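Side-chain contacts in ribosomal RNA small subunit methyltransferase E (Thermotoga maritima, PDB 1Z85), which probably methylates the N3 position of a specific uridine in 16S ribosomal RNA, using S-adenosyl-L-methionine as methyl donor: residues L87-P92 against E104-L109; E154-S159 against E194-L199. One frame throughout, in Å; residues are numbered along the deposited sequence.

Contact 1: L87-P92 against E104-L109; sequences LSVVVP and EKCVEL
V89 receives the thiol of C106 on its branch point, and its atoms can be followed outward in turn. CB lies 3.9 Å from C106 SG, and the CA-CB…SG angle, about 153°, places the sulfur beyond CB, over the fork of the two methyls. CG1, anti to the backbone N (chi1 179°), is also 3.9 Å from C106 SG; CG2, beside that N, is only slightly farther from it. Near-equal approaches to three carbons show the sulfur seated in the fork, not leaning on one methyl. V91 adds a flank through CG2, 4.2 Å from C106 SG. At the other end of 87-92 the touch is looser: L87 CD2 comes to 4.4 Å from the carbonyl O of L109, where the chain leaves the helix. The valine contacts with C106 are apolar, and every residue that touches is buried. L87, V89 and V91, every second residue of the strand, point toward the helix, while V90 points away. This is the packing of a beta-alpha-beta crossover: strand 87-92, helix 96-108, strand 113-117. V111, ahead of the last strand, touches L87, V89 and C106, and I114 touches V91 and C106. Beyond, V107 meets A138 and A139 of helix 128-142, and E108 OE2 is hydrogen-bonded to T218 OG1 and R215 N of the second subunit.

Contact 2: E154-S159 against E194-L199; sequences EKLEFS and EKEREL
The nearest approach of L156 to L199 is made by a backbone carbonyl meeting a leucine fork: L156 O lies 3.5 Å from L199 CD2 and 3.9 Å from L199 CD1. The C=O…CD2 angle of about 156° puts the first methyl nearly in line with the carbonyl, whereas the second comes from the flank, at about 117°. L156 is the centre of an inverse gamma turn, closed by a weak hydrogen bond from E157 N to K155 O at 2.8 Å; this tight bend, in the loop between strands 149-152 and 161-165, sets the L156 carbonyl toward helix 194-201 at the edge of the domain. L156 is buried there, L199 exposed. On the helix side, L199 has an uncommon first torsion, chi1 -139°, away from any staggered position, and with it CD2 sits near the end of the L156 carbonyl while CD1 lies beside it, on the same side of the C=O line. CD1 also lies 4.1 Å from L156 CB, so the fork meets side chain as well as backbone. One turn earlier in the helix, L156 CD1 reaches E196 CG at 4.3 Å, and L156 thus bears on two residues three apart, E196 and L199. It is the aliphatic CG of E196 that L156 meets; of the carboxylate, OE2 accepts from E120 N, and OE1 from S193 N just ahead of the helix. The chemistry implies a join made by dispersion and shape, without directional bonds, and the bonds at both carboxylate oxygens are consistent with a settled E196 chain.

Contact 1 closes along the chain before contact 2 opens, and their centres lie 19 Å apart within the RNA methyltransferase domain. Contact 1 includes strand 87-92 of the parallel sheet; contact 2 joins a loop between two of its strands, 149-152 and 161-165, to helix 194-201. The centre of contact 2 lies about 22 Å from the centre of the chain, against about 5 Å for contact 1. That loop connects strands lying on either side of 87-92 in the sheet, and the two contacts touch through V90 CG2 and F158 CE1, 4.0 Å apart. In this alpha/beta knot fold the strand thus carries helix 96-108 on one face and, through V90, touches the contact 2 loop on the other.

Contact 1: L87-P92 against E104-L109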
loop_
_atom_site.group_PDB
_atom_site.type_symbol
_atom_site.label_atom_id
_atom_site.label_comp_id
_atom_site.label_asym_id
_atom_site.label_seq_id
_atom_site.Cartn_x
_atom_site.Cartn_y
_atom_site.Cartn_z
ATOM N N LEU B 87 2.670 -6.162 -19.210
ATOM C CA LEU B 87 1.690 -6.154 -18.137
ATOM C C LEU B 87 0.764 -4.949 -18.345
ATOM O O LEU B 87 1.203 -3.798 -18.357
ATOM C CB LEU B 87 2.414 -6.084 -16.800
ATOM C CG LEU B 87 1.501 -5.917 -15.574
ATOM C CD1 LEU B 87 0.536 -7.072 -15.435
ATOM C CD2 LEU B 87 2.336 -5.787 -14.346
ATOM N N SER B 88 -0.518 -5.219 -18.515
ATOM C CA SER B 88 -1.516 -4.169 -18.766
ATOM C C SER B 88 -2.489 -4.126 -17.573
ATOM O O SER B 88 -2.785 -5.159 -16.982
ATOM C CB SER B 88 -2.272 -4.434 -20.083
ATOM O OG SER B 88 -1.357 -4.536 -21.163
ATOM N N VAL B 89 -2.954 -2.926 -17.222
ATOM C CA VAL B 89 -3.955 -2.761 -16.188
ATOM C C VAL B 89 -5.092 -1.899 -16.726
ATOM O O VAL B 89 -4.861 -0.857 -17.324
ATOM C CB VAL B 89 -3.324 -2.120 -14.926
ATOM C CG1 VAL B 89 -4.327 -1.917 -13.857
ATOM C CG2 VAL B 89 -2.176 -3.034 -14.334
ATOM N N VAL B 90 -6.324 -2.324 -16.479
ATOM C CA VAL B 90 -7.507 -1.490 -16.730
ATOM C C VAL B 90 -7.844 -0.777 -15.439
ATOM O O VAL B 90 -8.148 -1.441 -14.428
ATOM C CB VAL B 90 -8.701 -2.305 -17.148
ATOM C CG1 VAL B 90 -9.909 -1.424 -17.306
ATOM C CG2 VAL B 90 -8.376 -3.037 -18.440
ATOM N N VAL B 91 -7.660 0.552 -15.467
ATOM C CA VAL B 91 -7.951 1.478 -14.363
ATOM C C VAL B 91 -9.347 2.089 -14.562
ATOM O O VAL B 91 -9.672 2.622 -15.639
ATOM C CB VAL B 91 -6.879 2.565 -14.289
ATOM C CG1 VAL B 91 -7.219 3.686 -13.241
ATOM C CG2 VAL B 91 -5.497 1.919 -13.984
ATOM N N PRO B 92 -10.218 1.948 -13.549
ATOM C CA PRO B 92 -11.526 2.557 -13.640
ATOM C C PRO B 92 -11.428 4.083 -13.579
ATOM O O PRO B 92 -10.645 4.622 -12.777
ATOM C CB PRO B 92 -12.274 2.002 -12.426
ATOM C CG PRO B 92 -11.194 1.603 -11.452
ATOM C CD PRO B 92 -10.009 1.209 -12.287
ATOM N N GLU B 104 -0.459 5.906 -10.168
ATOM C CA GLU B 104 0.871 6.028 -9.522
ATOM C C GLU B 104 1.469 4.677 -9.224
ATOM O O GLU B 104 2.673 4.420 -9.422
ATOM C CB GLU B 104 0.769 6.879 -8.253
ATOM C CG GLU B 104 0.817 8.412 -8.538
ATOM C CD GLU B 104 0.541 9.368 -7.329
ATOM O OE1 GLU B 104 0.369 8.934 -6.154
ATOM O OE2 GLU B 104 0.455 10.590 -7.619
ATOM N N LYS B 105 0.618 3.798 -8.732
ATOM C CA LYS B 105 0.985 2.394 -8.447
ATOM C C LYS B 105 1.313 1.621 -9.656
ATOM O O LYS B 105 2.219 0.799 -9.632
ATOM C CB LYS B 105 -0.140 1.706 -7.681
ATOM C CG LYS B 105 -0.049 1.885 -6.145
ATOM C CD LYS B 105 0.418 3.278 -5.755
ATOM C CE LYS B 105 1.341 3.278 -4.594
ATOM N NZ LYS B 105 2.044 4.614 -4.428
ATOM N N CYS B 106 0.595 1.850 -10.740
ATOM C CA CYS B 106 0.975 1.240 -12.021
ATOM C C CYS B 106 2.382 1.609 -12.505
ATOM O O CYS B 106 3.115 0.769 -13.024
ATOM C CB CYS B 106 -0.010 1.645 -13.109
ATOM S SG CYS B 106 -1.580 0.784 -13.060
ATOM N N VAL B 107 2.769 2.872 -12.373
ATOM C CA VAL B 107 4.168 3.270 -12.674
ATOM C C VAL B 107 5.108 2.533 -11.774
ATOM O O VAL B 107 6.084 1.934 -12.205
ATOM C CB VAL B 107 4.400 4.805 -12.455
ATOM C CG1 VAL B 107 5.825 5.208 -12.732
ATOM C CG2 VAL B 107 3.447 5.630 -13.303
ATOM N N GLU B 108 4.814 2.595 -10.495
ATOM C CA GLU B 108 5.646 2.016 -9.489
ATOM C C GLU B 108 5.919 0.532 -9.624
ATOM O O GLU B 108 7.016 0.082 -9.364
ATOM C CB GLU B 108 4.995 2.238 -8.119
ATOM C CG GLU B 108 5.966 2.491 -7.097
ATOM C CD GLU B 108 5.380 2.533 -5.705
ATOM O OE1 GLU B 108 4.246 3.021 -5.534
ATOM O OE2 GLU B 108 6.105 2.078 -4.799
ATOM N N LEU B 109 4.888 -0.212 -9.979
ATOM C CA LEU B 109 4.893 -1.668 -10.030
ATOM C C LEU B 109 5.216 -2.243 -11.396
ATOM O O LEU B 109 4.938 -3.429 -11.672
ATOM C CB LEU B 109 3.518 -2.222 -9.577
ATOM C CG LEU B 109 3.175 -1.861 -8.114
ATOM C CD1 LEU B 109 1.758 -2.218 -7.748
ATOM C CD2 LEU B 109 4.155 -2.538 -7.172
#

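Contact 2: E154-S159 against E194-L199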
loop_
_atom_site.group_PDB
_atom_site.type_symbol
_atom_site.label_atom_id
_atom_site.label_comp_id
_atom_site.label_asym_id
_atom_site.label_seq_id
_atom_site.Cartn_x
_atom_site.Cartn_y
_atom_site.Cartn_z
ATOM N N GLU B 154 -12.752 1.157 -24.804
ATOM C CA GLU B 154 -14.205 1.261 -24.926
ATOM C C GLU B 154 -14.962 0.050 -24.327
ATOM O O GLU B 154 -16.024 0.212 -23.706
ATOM C CB GLU B 154 -14.643 1.464 -26.393
ATOM C CG GLU B 154 -16.137 1.842 -26.516
ATOM C CD GLU B 154 -16.548 3.246 -25.971
ATOM O OE1 GLU B 154 -15.709 4.067 -25.463
ATOM O OE2 GLU B 154 -17.764 3.541 -26.091
ATOM N N LYS B 155 -14.434 -1.146 -24.547
ATOM C CA LYS B 155 -15.146 -2.369 -24.214
ATOM C C LYS B 155 -14.281 -3.286 -23.382
ATOM O O LYS B 155 -13.055 -3.340 -23.572
ATOM C CB LYS B 155 -15.652 -3.078 -25.495
ATOM C CG LYS B 155 -16.864 -2.360 -26.109
ATOM C CD LYS B 155 -17.348 -2.947 -27.445
ATOM N N LEU B 156 -14.922 -4.003 -22.460
ATOM C CA LEU B 156 -14.241 -5.030 -21.701
ATOM C C LEU B 156 -14.095 -6.292 -22.560
ATOM O O LEU B 156 -14.671 -7.356 -22.267
ATOM C CB LEU B 156 -14.978 -5.338 -20.413
ATOM C CG LEU B 156 -15.006 -4.209 -19.390
ATOM C CD1 LEU B 156 -15.972 -4.645 -18.273
ATOM C CD2 LEU B 156 -13.626 -3.852 -18.838
ATOM N N GLU B 157 -13.290 -6.155 -23.604
ATOM C CA GLU B 157 -12.960 -7.223 -24.500
ATOM C C GLU B 157 -11.442 -7.291 -24.590
ATOM O O GLU B 157 -10.765 -6.278 -24.681
ATOM C CB GLU B 157 -13.594 -6.956 -25.837
ATOM C CG GLU B 157 -15.102 -7.211 -25.835
ATOM C CD GLU B 157 -15.780 -6.786 -27.120
ATOM O OE1 GLU B 157 -15.083 -6.270 -28.020
ATOM O OE2 GLU B 157 -17.015 -6.948 -27.225
ATOM N N PHE B 158 -10.898 -8.492 -24.507
ATOM C CA PHE B 158 -9.462 -8.667 -24.393
ATOM C C PHE B 158 -9.019 -9.917 -25.110
ATOM O O PHE B 158 -9.835 -10.770 -25.476
ATOM C CB PHE B 158 -9.015 -8.831 -22.923
ATOM C CG PHE B 158 -9.622 -7.858 -21.990
ATOM C CD1 PHE B 158 -9.176 -6.560 -21.952
ATOM C CD2 PHE B 158 -10.633 -8.240 -21.128
ATOM C CE1 PHE B 158 -9.745 -5.637 -21.088
ATOM C CE2 PHE B 158 -11.196 -7.309 -20.247
ATOM C CZ PHE B 158 -10.734 -6.003 -20.243
ATOM N N SER B 159 -7.708 -10.013 -25.271
ATOM C CA SER B 159 -7.083 -11.268 -25.594
ATOM C C SER B 159 -6.050 -11.661 -24.516
ATOM O O SER B 159 -5.519 -10.828 -23.747
ATOM C CB SER B 159 -6.460 -11.213 -26.993
ATOM O OG SER B 159 -5.195 -10.579 -26.942
ATOM N N GLU B 194 -24.278 -6.294 -13.359
ATOM C CA GLU B 194 -24.455 -7.707 -13.643
ATOM C C GLU B 194 -24.034 -8.056 -15.075
ATOM O O GLU B 194 -23.570 -9.162 -15.340
ATOM C CB GLU B 194 -25.916 -8.129 -13.403
ATOM C CG GLU B 194 -26.288 -8.317 -11.921
ATOM N N LYS B 195 -24.233 -7.128 -15.994
ATOM C CA LYS B 195 -23.750 -7.278 -17.350
ATOM C C LYS B 195 -22.227 -7.374 -17.346
ATOM O O LYS B 195 -21.669 -8.262 -17.967
ATOM C CB LYS B 195 -24.172 -6.079 -18.181
ATOM C CG LYS B 195 -24.827 -6.423 -19.502
ATOM C CD LYS B 195 -25.368 -5.152 -20.198
ATOM C CE LYS B 195 -26.907 -5.061 -20.202
ATOM N NZ LYS B 195 -27.378 -4.234 -21.368
ATOM N N GLU B 196 -21.559 -6.452 -16.646
ATOM C CA GLU B 196 -20.096 -6.461 -16.570
ATOM C C GLU B 196 -19.593 -7.767 -15.958
ATOM O O GLU B 196 -18.600 -8.338 -16.394
ATOM C CB GLU B 196 -19.578 -5.249 -15.762
ATOM C CG GLU B 196 -19.835 -3.888 -16.458
ATOM C CD GLU B 196 -19.572 -2.670 -15.607
ATOM O OE1 GLU B 196 -19.790 -2.739 -14.380
ATOM O OE2 GLU B 196 -19.170 -1.627 -16.200
ATOM N N ARG B 197 -20.274 -8.229 -14.927
ATOM C CA ARG B 197 -19.833 -9.405 -14.199
ATOM C C ARG B 197 -19.952 -10.640 -15.075
ATOM O O ARG B 197 -19.050 -11.447 -15.112
ATOM C CB ARG B 197 -20.665 -9.564 -12.948
ATOM C CG ARG B 197 -19.991 -10.373 -11.876
ATOM C CD ARG B 197 -20.844 -10.386 -10.579
ATOM N NE ARG B 197 -20.524 -9.229 -9.752
ATOM C CZ ARG B 197 -19.396 -9.115 -9.072
ATOM N NH1 ARG B 197 -18.484 -10.083 -9.133
ATOM N NH2 ARG B 197 -19.159 -8.026 -8.351
ATOM N N GLU B 198 -21.054 -10.781 -15.794
ATOM C CA GLU B 198 -21.214 -11.897 -16.721
ATOM C C GLU B 198 -20.122 -11.869 -17.759
ATOM O O GLU B 198 -19.525 -12.883 -18.040
ATOM C CB GLU B 198 -22.592 -11.886 -17.419
ATOM N N LEU B 199 -19.854 -10.702 -18.307
ATOM C CA LEU B 199 -18.821 -10.522 -19.303
ATOM C C LEU B 199 -17.437 -10.914 -18.805
ATOM O O LEU B 199 -16.643 -11.487 -19.551
ATOM C CB LEU B 199 -18.764 -9.053 -19.717
ATOM C CG LEU B 199 -18.577 -8.742 -21.197
ATOM C CD1 LEU B 199 -18.464 -7.203 -21.415
ATOM C CD2 LEU B 199 -17.361 -9.492 -21.751
#